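Local coordinates for protein protease (Helicobacter pylori, PDB 5EUF) that probably cleaves, as a zinc-dependent M16-family peptidase, the cytoplasmic domain of the human junctional adhesion molecule A, weakening gastric epithelial cell-cell adhesion, at residues E32-Y37 with D367-F372; Q266-A271 with V400-E405. All coordinates share one frame; numbering follows the deposited sequence.

Contact 1 packs helix 365-376 on strand 30-37 of the six-stranded mixed sheet, and contact 2 joins two helices beside the five-stranded sheet of strands 238-243, 412-418, 251-258, 309-317 and 295-302. Their centres are 27 Å apart and their nearest atoms about 9 Å, so they do not touch. In chain order the segments alternate: 32-37, 266-271, 367-372, 400-405. The chain therefore leaves the first sheet, builds most of the second region, returns with helix 365-376 to the first sheet, and goes back with helix 396-406 before ending in strand 412-418. These crossings tie late parts of the chain to both sheets of the peptidase.

Contact 1: residues E32-Y37 with D367-F372; sequences EVDVLY and DVAGLF
Ala-369 of the helix sets its methyl group against two carboxylates, those of Glu-32 and Asp-34 on the strand. Its CB lies over one face of the Glu-32 carboxylate, nearly straight above OE1, with Ala-369 CB 3.5 Å from Glu-32 OE1. The same methyl approaches the Asp-34 carboxylate more obliquely, with Ala-369 CB 3.6 Å from Asp-34 OD1. No hydrogen bond crosses between the segments, and the buried surface is a modest 111 Å². Glu-32 reaches the helix because its CG stands anti to the backbone N (chi1 -180°) and the chain beyond stays extended; Asp-34, with CG instead beside the backbone N and a side chain one carbon shorter, brings its carboxylate alongside. The two carboxylate planes are turned about 28° from each other.

Both buried acids find their main polar partner in Arg-92, which makes salt bridges through NH1 to Glu-32 OE1 and through NE to Asp-34 OD2. One guanidinium thus draws the two carboxylates together and probably offsets much of their mutual repulsion. Glu-32 OE2 also has a weak hydrogen bond to Ser-366 OG in the first turn of the helix. The alanine at the closest point lets the backbones come near, Glu-32 CA lying 7.4 Å from Ala-369 CA.

Alternation along the strand turns Val-33 and Val-35 away from helix 365-376 to pack on Leu-102, Leu-106 and Phe-109 of helix 102-113. Strand 30-37 runs between antiparallel neighbours 91-98 and 192-198. Helix 365-376 lies on the sheet face away from helix 102-113, where Ala-369 also meets Val-197, and Val-368 and Phe-372 extend the packing to Val-22 of strand 18-23.

Contact 2: residues Q266-A271 with V400-E405; sequences QVALDA and VRVANE
Val-402 spreads its two methyls between neighbouring side chains of the facing helix: a chi1 of 173° puts CG1 anti to the backbone N, towards Leu-269, and leaves CG2 beside that N, facing Ala-268. Leu-269 meets it with CG anti to its own carbonyl carbon (chi1 -73°), a torsion that carries its branched end nearer to the other helix than its CB direction alone would suggest.

The branches pair off one to one. Ala-268 CB abuts Val-402 CG2 at 3.6 Å, and Leu-269 CD2 lies 3.6 Å from Val-402 CG1, the leucine and valine side chains crossing at a slant. The interface is wholly apolar, without a hydrogen bond between the segments. The small Ala-268 side chain allows close backbones: its CA is 6.9 Å from Val-402 CA.

On the far side of helix 396-406, Asn-404 ND2 donates to Val-400 O at 2.8 Å, nearly straight at 173°, and with the oxygen almost in the amide plane. Asn-404 N reaches the same oxygen from the opposite face of the carbonyl plane. A second acceptor for ND2, Lys-338 O at the end of helix 323-338, helps to fix the amide and ties helix 396-406 to helix 323-338.

Arg-401 bridges Asp-398 in its own helix and Asp-265 just ahead of helix 266-276, a charged link beside the apolar one. Helix 266-276 in turn packs Leu-269 on Val-258 of strand 251-258, and Val-267 and Ala-271 on Phe-391 of helix 387-392.

Contact 1: residues E32-Y37 with D367-F372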
loop_
_atom_site.group_PDB
_atom_site.type_symbol
_atom_site.label_atom_id
_atom_site.label_comp_id
_atom_site.label_asym_id
_atom_site.label_seq_id
_atom_site.Cartn_x
_atom_site.Cartn_y
_atom_site.Cartn_z
ATOM N N GLU B 32 -0.667 -35.933 15.115
ATOM C CA GLU B 32 -0.048 -34.770 14.490
ATOM C C GLU B 32 0.276 -33.712 15.538
ATOM O O GLU B 32 -0.577 -33.345 16.349
ATOM C CB GLU B 32 -0.948 -34.177 13.405
ATOM C CG GLU B 32 -0.328 -32.961 12.730
ATOM C CD GLU B 32 -1.117 -32.476 11.533
ATOM O OE1 GLU B 32 -1.393 -31.261 11.455
ATOM O OE2 GLU B 32 -1.450 -33.306 10.663
ATOM N N VAL B 33 1.514 -33.228 15.517
ATOM C CA VAL B 33 1.963 -32.228 16.478
ATOM C C VAL B 33 2.025 -30.849 15.835
ATOM O O VAL B 33 2.892 -30.587 15.006
ATOM C CB VAL B 33 3.348 -32.582 17.051
ATOM C CG1 VAL B 33 3.727 -31.608 18.148
ATOM C CG2 VAL B 33 3.351 -34.005 17.577
ATOM N N ASP B 34 1.111 -29.967 16.227
ATOM C CA ASP B 34 1.028 -28.635 15.634
ATOM C C ASP B 34 1.581 -27.534 16.530
ATOM O O ASP B 34 1.368 -27.532 17.743
ATOM C CB ASP B 34 -0.423 -28.298 15.279
ATOM C CG ASP B 34 -0.883 -28.974 14.012
ATOM O OD1 ASP B 34 -1.175 -30.186 14.060
ATOM O OD2 ASP B 34 -0.961 -28.290 12.971
ATOM N N VAL B 35 2.292 -26.597 15.913
ATOM C CA VAL B 35 2.659 -25.348 16.563
ATOM C C VAL B 35 2.134 -24.187 15.733
ATOM O O VAL B 35 2.585 -23.962 14.612
ATOM C CB VAL B 35 4.177 -25.207 16.740
ATOM C CG1 VAL B 35 4.521 -23.807 17.224
ATOM C CG2 VAL B 35 4.693 -26.249 17.713
ATOM N N LEU B 36 1.168 -23.461 16.283
ATOM C CA LEU B 36 0.561 -22.345 15.574
ATOM C C LEU B 36 1.061 -21.009 16.109
ATOM O O LEU B 36 1.048 -20.770 17.316
ATOM C CB LEU B 36 -0.960 -22.400 15.690
ATOM C CG LEU B 36 -1.633 -23.758 15.519
ATOM C CD1 LEU B 36 -3.128 -23.620 15.753
ATOM C CD2 LEU B 36 -1.350 -24.322 14.140
ATOM N N TYR B 37 1.501 -20.139 15.208
ATOM C CA TYR B 37 1.847 -18.778 15.584
ATOM C C TYR B 37 0.814 -17.814 15.020
ATOM O O TYR B 37 0.507 -17.851 13.827
ATOM C CB TYR B 37 3.245 -18.413 15.088
ATOM C CG TYR B 37 4.364 -19.132 15.808
ATOM C CD1 TYR B 37 4.841 -18.669 17.030
ATOM C CD2 TYR B 37 4.954 -20.265 15.261
ATOM C CE1 TYR B 37 5.869 -19.318 17.687
ATOM C CE2 TYR B 37 5.983 -20.920 15.908
ATOM C CZ TYR B 37 6.434 -20.445 17.122
ATOM O OH TYR B 37 7.456 -21.099 17.772
ATOM N N ASP B 367 -6.715 -33.816 9.132
ATOM C CA ASP B 367 -7.884 -33.028 8.766
ATOM C C ASP B 367 -8.449 -32.300 9.979
ATOM O O ASP B 367 -8.789 -31.118 9.902
ATOM C CB ASP B 367 -8.954 -33.918 8.133
ATOM C CG ASP B 367 -8.526 -34.481 6.788
ATOM O OD1 ASP B 367 -7.783 -33.790 6.061
ATOM O OD2 ASP B 367 -8.937 -35.614 6.456
ATOM N N VAL B 368 -8.540 -33.012 11.099
ATOM C CA VAL B 368 -9.071 -32.442 12.333
ATOM C C VAL B 368 -8.193 -31.297 12.830
ATOM O O VAL B 368 -8.695 -30.260 13.272
ATOM C CB VAL B 368 -9.195 -33.510 13.436
ATOM C CG1 VAL B 368 -9.677 -32.887 14.735
ATOM C CG2 VAL B 368 -10.142 -34.611 12.995
ATOM N N ALA B 369 -6.880 -31.488 12.744
ATOM C CA ALA B 369 -5.930 -30.459 13.148
ATOM C C ALA B 369 -6.130 -29.190 12.325
ATOM O O ALA B 369 -6.210 -28.094 12.875
ATOM C CB ALA B 369 -4.505 -30.967 13.007
ATOM N N GLY B 370 -6.220 -29.354 11.009
ATOM C CA GLY B 370 -6.430 -28.239 10.103
ATOM C C GLY B 370 -7.685 -27.443 10.415
ATOM O O GLY B 370 -7.712 -26.223 10.252
ATOM N N LEU B 371 -8.728 -28.133 10.865
ATOM C CA LEU B 371 -9.964 -27.466 11.252
ATOM C C LEU B 371 -9.757 -26.635 12.513
ATOM O O LEU B 371 -10.051 -25.439 12.534
ATOM C CB LEU B 371 -11.085 -28.483 11.474
ATOM C CG LEU B 371 -11.563 -29.256 10.243
ATOM C CD1 LEU B 371 -12.680 -30.217 10.615
ATOM C CD2 LEU B 371 -12.017 -28.300 9.151
ATOM N N PHE B 372 -9.246 -27.277 13.559
ATOM C CA PHE B 372 -9.012 -26.612 14.837
ATOM C C PHE B 372 -8.024 -25.458 14.721
ATOM O O PHE B 372 -8.196 -24.422 15.361
ATOM C CB PHE B 372 -8.506 -27.613 15.875
ATOM C CG PHE B 372 -9.598 -28.369 16.573
ATOM C CD1 PHE B 372 -10.109 -29.535 16.031
ATOM C CD2 PHE B 372 -10.107 -27.918 17.779
ATOM C CE1 PHE B 372 -11.111 -30.234 16.675
ATOM C CE2 PHE B 372 -11.106 -28.613 18.427
ATOM C CZ PHE B 372 -11.610 -29.773 17.874
#

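Contact 2: residues Q266-A271 with V400-E405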
loop_
_atom_site.group_PDB
_atom_site.type_symbol
_atom_site.label_atom_id
_atom_site.label_comp_id
_atom_site.label_asym_id
_atom_site.label_seq_id
_atom_site.Cartn_x
_atom_site.Cartn_y
_atom_site.Cartn_z
ATOM N N GLN B 266 -20.598 -16.435 7.070
ATOM C CA GLN B 266 -19.469 -17.199 6.549
ATOM C C GLN B 266 -19.873 -18.612 6.149
ATOM O O GLN B 266 -19.346 -19.162 5.182
ATOM C CB GLN B 266 -18.332 -17.256 7.574
ATOM C CG GLN B 266 -17.621 -15.931 7.793
ATOM C CD GLN B 266 -16.988 -15.381 6.525
ATOM O OE1 GLN B 266 -16.698 -16.124 5.583
ATOM N NE2 GLN B 266 -16.769 -14.071 6.495
ATOM N N VAL B 267 -20.808 -19.198 6.890
ATOM C CA VAL B 267 -21.243 -20.560 6.607
ATOM C C VAL B 267 -21.972 -20.612 5.269
ATOM O O VAL B 267 -21.747 -21.515 4.464
ATOM C CB VAL B 267 -22.153 -21.108 7.720
ATOM C CG1 VAL B 267 -22.547 -22.548 7.423
ATOM C CG2 VAL B 267 -21.451 -21.016 9.066
ATOM N N ALA B 268 -22.834 -19.630 5.030
ATOM C CA ALA B 268 -23.555 -19.538 3.765
ATOM C C ALA B 268 -22.596 -19.263 2.613
ATOM O O ALA B 268 -22.745 -19.820 1.524
ATOM C CB ALA B 268 -24.617 -18.459 3.837
ATOM N N LEU B 269 -21.616 -18.400 2.861
ATOM C CA LEU B 269 -20.580 -18.101 1.879
ATOM C C LEU B 269 -19.818 -19.363 1.492
ATOM O O LEU B 269 -19.560 -19.611 0.315
ATOM C CB LEU B 269 -19.618 -17.049 2.425
ATOM C CG LEU B 269 -20.150 -15.621 2.510
ATOM C CD1 LEU B 269 -19.264 -14.771 3.405
ATOM C CD2 LEU B 269 -20.237 -15.020 1.120
ATOM N N ASP B 270 -19.461 -20.160 2.493
ATOM C CA ASP B 270 -18.845 -21.458 2.251
ATOM C C ASP B 270 -19.755 -22.318 1.379
ATOM O O ASP B 270 -19.297 -22.966 0.437
ATOM C CB ASP B 270 -18.540 -22.167 3.576
ATOM C CG ASP B 270 -17.393 -21.520 4.333
ATOM O OD1 ASP B 270 -16.985 -20.401 3.960
ATOM O OD2 ASP B 270 -16.899 -22.129 5.304
ATOM N N ALA B 271 -21.049 -22.302 1.687
ATOM C CA ALA B 271 -22.028 -23.065 0.921
ATOM C C ALA B 271 -22.169 -22.528 -0.502
ATOM O O ALA B 271 -22.369 -23.297 -1.443
ATOM C CB ALA B 271 -23.375 -23.056 1.626
ATOM N N VAL B 400 -29.293 -16.997 -1.088
ATOM C CA VAL B 400 -29.658 -15.912 -1.993
ATOM C C VAL B 400 -29.550 -14.550 -1.303
ATOM O O VAL B 400 -29.157 -13.562 -1.925
ATOM C CB VAL B 400 -31.084 -16.104 -2.552
ATOM C CG1 VAL B 400 -31.451 -14.970 -3.498
ATOM C CG2 VAL B 400 -31.190 -17.440 -3.268
ATOM N N ARG B 401 -29.892 -14.500 -0.018
ATOM C CA ARG B 401 -29.723 -13.279 0.770
ATOM C C ARG B 401 -28.258 -12.865 0.814
ATOM O O ARG B 401 -27.917 -11.716 0.537
ATOM C CB ARG B 401 -30.242 -13.467 2.197
ATOM C CG ARG B 401 -29.975 -12.268 3.104
ATOM C CD ARG B 401 -30.160 -12.605 4.579
ATOM N NE ARG B 401 -29.087 -13.451 5.099
ATOM C CZ ARG B 401 -29.225 -14.739 5.401
ATOM N NH1 ARG B 401 -30.398 -15.338 5.241
ATOM N NH2 ARG B 401 -28.191 -15.426 5.868
ATOM N N VAL B 402 -27.399 -13.815 1.169
ATOM C CA VAL B 402 -25.967 -13.576 1.262
ATOM C C VAL B 402 -25.400 -13.183 -0.098
ATOM O O VAL B 402 -24.528 -12.315 -0.193
ATOM C CB VAL B 402 -25.235 -14.820 1.801
ATOM C CG1 VAL B 402 -23.731 -14.629 1.742
ATOM C CG2 VAL B 402 -25.674 -15.107 3.225
ATOM N N ALA B 403 -25.915 -13.815 -1.150
ATOM C CA ALA B 403 -25.503 -13.506 -2.512
ATOM C C ALA B 403 -25.761 -12.039 -2.847
ATOM O O ALA B 403 -24.836 -11.302 -3.183
ATOM C CB ALA B 403 -26.220 -14.409 -3.499
ATOM N N ASN B 404 -27.018 -11.617 -2.741
ATOM C CA ASN B 404 -27.385 -10.234 -3.039
ATOM C C ASN B 404 -26.733 -9.224 -2.102
ATOM O O ASN B 404 -26.591 -8.047 -2.441
ATOM C CB ASN B 404 -28.904 -10.066 -2.987
ATOM C CG ASN B 404 -29.593 -10.652 -4.197
ATOM O OD1 ASN B 404 -29.937 -9.935 -5.137
ATOM N ND2 ASN B 404 -29.794 -11.964 -4.185
ATOM N N GLU B 405 -26.338 -9.686 -0.922
ATOM C CA GLU B 405 -25.759 -8.807 0.082
ATOM C C GLU B 405 -24.349 -8.368 -0.288
ATOM O O GLU B 405 -23.996 -7.198 -0.143
ATOM C CB GLU B 405 -25.740 -9.500 1.444
ATOM C CG GLU B 405 -25.171 -8.648 2.565
ATOM C CD GLU B 405 -26.124 -7.560 3.020
ATOM O OE1 GLU B 405 -27.320 -7.627 2.666
ATOM O OE2 GLU B 405 -25.676 -6.640 3.735
#